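Local coordinates for protein histidinol-phosphatase (Bordetella pertussis, PDB 3FVV) that probably removes the phosphate from L-histidinol phosphate to give L-histidinol, as a magnesium-dependent hydrolase of the HAD superfamily would, at residues T3-L8 with D177-Y182; L16-D21 with R86-P91. All coordinates share one frame; numbering follows the deposited sequence.

Interaction 1 (T3-L8 with D177-Y182)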
# COMPACT_ATOMS: atom_id res chain seq x y z
N THR A 3 -20.55 7.56 -17.52
CA THR A 3 -20.99 6.68 -16.44
C THR A 3 -19.87 5.89 -15.72
O THR A 3 -20.14 5.16 -14.78
CB THR A 3 -21.98 5.64 -16.99
OG1 THR A 3 -21.29 4.74 -17.88
CG2 THR A 3 -23.12 6.31 -17.72
N ARG A 4 -18.62 6.02 -16.14
CA ARG A 4 -17.54 5.28 -15.50
C ARG A 4 -17.37 5.58 -13.98
O ARG A 4 -17.68 6.66 -13.50
CB ARG A 4 -16.23 5.50 -16.24
CG ARG A 4 -15.29 4.36 -15.97
CD ARG A 4 -14.00 4.48 -16.73
NE ARG A 4 -13.33 3.18 -16.70
CZ ARG A 4 -12.11 2.94 -17.21
NH1 ARG A 4 -11.41 3.93 -17.79
NH2 ARG A 4 -11.60 1.70 -17.13
N ARG A 5 -16.91 4.59 -13.22
CA ARG A 5 -16.60 4.82 -11.81
C ARG A 5 -15.11 4.59 -11.57
O ARG A 5 -14.43 3.95 -12.37
CB ARG A 5 -17.47 3.95 -10.93
CG ARG A 5 -18.98 4.07 -11.40
CD ARG A 5 -19.88 3.11 -10.73
NE ARG A 5 -19.24 1.80 -10.65
CZ ARG A 5 -19.75 0.79 -9.96
NH1 ARG A 5 -20.93 0.94 -9.34
NH2 ARG A 5 -19.12 -0.38 -9.91
N LEU A 6 -14.61 5.18 -10.50
CA LEU A 6 -13.21 4.99 -10.09
C LEU A 6 -13.23 4.09 -8.85
O LEU A 6 -14.07 4.29 -7.93
CB LEU A 6 -12.59 6.31 -9.73
CG LEU A 6 -11.12 6.36 -9.35
CD1 LEU A 6 -10.28 5.98 -10.51
CD2 LEU A 6 -10.88 7.80 -8.81
N ALA A 7 -12.32 3.13 -8.82
CA ALA A 7 -12.19 2.30 -7.65
C ALA A 7 -10.76 2.23 -7.15
O ALA A 7 -9.87 1.68 -7.82
CB ALA A 7 -12.74 0.83 -8.00
N LEU A 8 -10.56 2.72 -5.94
CA LEU A 8 -9.27 2.77 -5.31
C LEU A 8 -9.25 1.78 -4.13
O LEU A 8 -10.19 1.73 -3.31
CB LEU A 8 -8.99 4.18 -4.77
CG LEU A 8 -9.14 5.29 -5.85
CD1 LEU A 8 -8.95 6.70 -5.19
CD2 LEU A 8 -8.22 5.11 -7.03
N ASP A 177 -14.88 13.61 -12.89
CA ASP A 177 -15.27 12.97 -14.15
C ASP A 177 -16.08 11.64 -13.89
O ASP A 177 -16.82 11.18 -14.77
CB ASP A 177 -14.02 12.60 -15.01
CG ASP A 177 -13.23 13.82 -15.50
OD1 ASP A 177 -13.83 14.91 -15.58
OD2 ASP A 177 -11.99 13.64 -15.79
N PHE A 178 -15.96 11.02 -12.72
CA PHE A 178 -16.59 9.70 -12.48
C PHE A 178 -17.98 9.82 -11.90
O PHE A 178 -18.25 10.69 -11.11
CB PHE A 178 -15.70 8.88 -11.56
CG PHE A 178 -14.36 8.68 -12.13
CD1 PHE A 178 -14.16 7.71 -13.09
CD2 PHE A 178 -13.33 9.55 -11.81
CE1 PHE A 178 -12.93 7.56 -13.66
CE2 PHE A 178 -12.09 9.41 -12.41
CZ PHE A 178 -11.90 8.40 -13.34
N ALA A 179 -18.85 8.90 -12.25
CA ALA A 179 -20.18 8.86 -11.65
C ALA A 179 -20.12 8.57 -10.15
O ALA A 179 -20.93 9.08 -9.38
CB ALA A 179 -21.09 7.83 -12.41
N GLU A 180 -19.16 7.73 -9.71
CA GLU A 180 -18.85 7.55 -8.28
C GLU A 180 -17.36 7.24 -8.20
O GLU A 180 -16.78 6.74 -9.16
CB GLU A 180 -19.50 6.29 -7.69
CG GLU A 180 -20.99 6.19 -7.75
CD GLU A 180 -21.67 7.31 -7.03
OE1 GLU A 180 -21.06 7.96 -6.12
OE2 GLU A 180 -22.84 7.57 -7.39
N SER A 181 -16.79 7.44 -7.04
CA SER A 181 -15.41 6.99 -6.72
C SER A 181 -15.47 6.27 -5.42
O SER A 181 -16.01 6.82 -4.44
CB SER A 181 -14.47 8.16 -6.54
OG SER A 181 -15.17 9.20 -5.86
N TYR A 182 -14.94 5.03 -5.40
CA TYR A 182 -14.86 4.18 -4.22
C TYR A 182 -13.40 4.20 -3.69
O TYR A 182 -12.48 4.34 -4.47
CB TYR A 182 -15.17 2.73 -4.60
CG TYR A 182 -16.57 2.46 -5.10
CD1 TYR A 182 -17.54 1.93 -4.26
CD2 TYR A 182 -16.93 2.70 -6.41
CE1 TYR A 182 -18.83 1.66 -4.70
CE2 TYR A 182 -18.24 2.45 -6.85
CZ TYR A 182 -19.17 1.95 -5.96
OH TYR A 182 -20.45 1.64 -6.34
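Leu6 lies beside Ser181 and Ala7 beside Tyr182 where strands 5-8 and 180-182 run in parallel, their axes 4.6 Å apart at closest approach and only 9° off a common direction. Leu6 is gripped through both its backbone polar atoms: its N donates to Glu180 O at 3.0 Å, and its O receives Tyr182 N at 2.8 Å. Leu8 N then donates to Tyr182 O (2.9 Å). Before the regular pairing begins, Ala179 N binds Arg4 O at 2.8 Å and ties the incoming loops together.

The two faces of the sheet are filled differently. On the one carrying Leu6 and Ser181, Leu6 CB sits over the centre of the Phe178 ring, 3.8 Å from its centroid, a CH-pi contact. Leu6 CG stands anti to the backbone N (chi1 -177°), beside the carbonyl carbon. Both methyls of Leu6 also touch the far end of that ring, CD1 meeting CZ and CD2 meeting CE2. On the other face, Tyr182 CE2 stands 3.8 Å above the plane of the Arg5 guanidinium, over its centre, with the two planes 68° apart. The Tyr182 ring turns its CD2 edge to Leu6 O, while Arg5 NH2 makes a salt bridge with Asp109.

The pair forms part of the central Rossmann-like sheet of a HAD hydrolase. Strand 110-115 flanks strand 5-9 on its other side, strand 199-203 flanks strand 180-185, helix 158-170 packs on Leu6, Leu8 and Phe178, and helix 95-106 brings His104 against Arg5, Ala7 and Tyr182.

Interaction 2 (L16-D21 with R86-P91)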
# COMPACT_ATOMS: atom_id res chain seq x y z
N LEU A 16 -4.90 -7.49 1.86
CA LEU A 16 -4.10 -8.58 2.37
C LEU A 16 -4.23 -8.60 3.90
O LEU A 16 -4.30 -7.54 4.53
CB LEU A 16 -2.62 -8.43 1.99
CG LEU A 16 -2.24 -8.37 0.52
CD1 LEU A 16 -0.76 -7.99 0.45
CD2 LEU A 16 -2.53 -9.67 -0.10
N PRO A 17 -4.29 -9.79 4.51
CA PRO A 17 -4.44 -9.89 5.95
C PRO A 17 -3.10 -9.71 6.63
O PRO A 17 -2.85 -10.32 7.61
CB PRO A 17 -4.97 -11.32 6.14
CG PRO A 17 -4.44 -12.09 4.99
CD PRO A 17 -4.36 -11.12 3.85
N LEU A 18 -2.25 -8.84 6.12
CA LEU A 18 -0.97 -8.61 6.73
C LEU A 18 -0.48 -7.22 6.26
O LEU A 18 -1.09 -6.56 5.40
CB LEU A 18 -0.01 -9.75 6.34
CG LEU A 18 0.11 -10.13 4.83
CD1 LEU A 18 1.00 -9.16 4.11
CD2 LEU A 18 0.56 -11.60 4.59
N ASP A 19 0.62 -6.79 6.86
CA ASP A 19 1.31 -5.58 6.43
C ASP A 19 2.51 -5.99 5.59
O ASP A 19 3.54 -6.50 6.09
CB ASP A 19 1.80 -4.76 7.66
CG ASP A 19 2.67 -3.58 7.25
OD1 ASP A 19 2.63 -3.17 6.09
OD2 ASP A 19 3.39 -3.07 8.09
N SER A 20 2.39 -5.71 4.31
CA SER A 20 3.38 -6.14 3.36
C SER A 20 4.75 -5.43 3.62
O SER A 20 5.80 -5.97 3.36
CB SER A 20 2.85 -5.98 1.93
OG SER A 20 2.81 -4.63 1.47
N ASP A 21 4.73 -4.25 4.21
CA ASP A 21 5.96 -3.45 4.43
C ASP A 21 6.80 -4.21 5.48
O ASP A 21 7.91 -4.63 5.22
CB ASP A 21 5.54 -2.05 4.90
CG ASP A 21 6.51 -0.95 4.53
OD1 ASP A 21 7.39 -1.12 3.67
OD2 ASP A 21 6.36 0.14 5.15
N ARG A 86 5.95 -15.74 -3.46
CA ARG A 86 5.57 -17.16 -3.41
C ARG A 86 5.29 -17.67 -1.99
O ARG A 86 4.40 -18.51 -1.79
CB ARG A 86 6.71 -17.97 -4.05
CG ARG A 86 6.71 -19.42 -3.86
CD ARG A 86 8.02 -20.16 -4.49
NE ARG A 86 8.30 -19.54 -5.77
CZ ARG A 86 9.35 -18.75 -6.07
NH1 ARG A 86 10.38 -18.58 -5.25
NH2 ARG A 86 9.39 -18.20 -7.25
N ASP A 87 6.06 -17.21 -1.01
CA ASP A 87 6.08 -17.82 0.35
C ASP A 87 5.27 -16.99 1.35
O ASP A 87 4.79 -17.50 2.33
CB ASP A 87 7.52 -17.95 0.91
CG ASP A 87 8.34 -18.96 0.15
OD1 ASP A 87 7.72 -19.66 -0.67
OD2 ASP A 87 9.57 -19.08 0.36
N VAL A 88 5.14 -15.69 1.11
CA VAL A 88 4.40 -14.83 2.03
C VAL A 88 3.13 -14.23 1.41
O VAL A 88 2.05 -14.37 1.93
CB VAL A 88 5.32 -13.70 2.55
CG1 VAL A 88 4.54 -12.80 3.59
CG2 VAL A 88 6.56 -14.28 3.16
N ILE A 89 3.25 -13.54 0.30
CA ILE A 89 2.10 -12.79 -0.17
C ILE A 89 1.04 -13.73 -0.75
O ILE A 89 -0.12 -13.71 -0.30
CB ILE A 89 2.49 -11.68 -1.16
CG1 ILE A 89 3.44 -10.65 -0.47
CG2 ILE A 89 1.25 -10.97 -1.69
CD1 ILE A 89 2.84 -9.85 0.71
N ARG A 90 1.42 -14.51 -1.75
CA ARG A 90 0.44 -15.33 -2.46
C ARG A 90 -0.46 -16.18 -1.57
O ARG A 90 -1.66 -16.18 -1.76
CB ARG A 90 1.08 -16.27 -3.46
CG ARG A 90 1.46 -15.61 -4.65
CD ARG A 90 1.06 -16.34 -5.93
NE ARG A 90 1.05 -15.31 -6.96
CZ ARG A 90 -0.05 -14.80 -7.51
NH1 ARG A 90 0.08 -13.86 -8.42
NH2 ARG A 90 -1.26 -15.22 -7.19
N PRO A 91 0.10 -16.87 -0.60
CA PRO A 91 -0.79 -17.67 0.21
C PRO A 91 -1.70 -16.85 1.12
O PRO A 91 -2.52 -17.44 1.79
CB PRO A 91 0.15 -18.50 1.09
CG PRO A 91 1.49 -18.45 0.40
CD PRO A 91 1.53 -17.10 -0.27
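Leu16, Leu18 and Ser20 meet Ile89 at the junction between the HAD core and a helical insert, probably its cap, where the chain enters helix 20-30 and comes back out of helix 74-89. One methyl is shared by all three: Ile89 CD1 lies 3.9 Å from Leu18 CD1, 4.1 Å from Leu16 CD1 and 4.1 Å from Ser20 CB. Both leucines cross the isoleucine side chain at about a right angle. Leu16 CD1 also touches the second branch, Ile89 CG2, at 4.2 Å.

An insert of this kind, placed between the first strand and the next strand of the sheet, probably corresponds to the C1 cap, as in SerB-type phosphatases, and the contact brings its two connections together. Leu18 CD2 continues the apolar strip to Val88, 4.3 Å from its CG1.

Asp19 N-caps helix 20-30: its OD1 accepts Asp21 N at 3.0 Å, approached from above the carboxylate plane. Ser20 points its hydroxyl elsewhere, hydrogen-bonding Asp12, whose place in the sequence fits the second aspartate of the HAD DxD motif. Helix 119-128 lies against the same residues, Thr122 touching Ser20 and Ile125 touching Ile89.

Overall arrangement
The centres of the two interactions lie 28 Å apart, and their nearest atoms are about 12 Å from each other without touching. Strand 5-9 leads, through a loop carrying the DxD-type sequence, into residues 16-21 and helix 20-30, so the first partners of both contacts follow closely in the chain. Interaction 2 is nested inside interaction 1: the mostly helical insert is closed at 86-91, and the chain then adds further core strands before 177-182 pairs with 3-8. One contact thus joins strands within the core sheet, the other the two connections of the probable cap, consistent with a HAD active site set between core and cap.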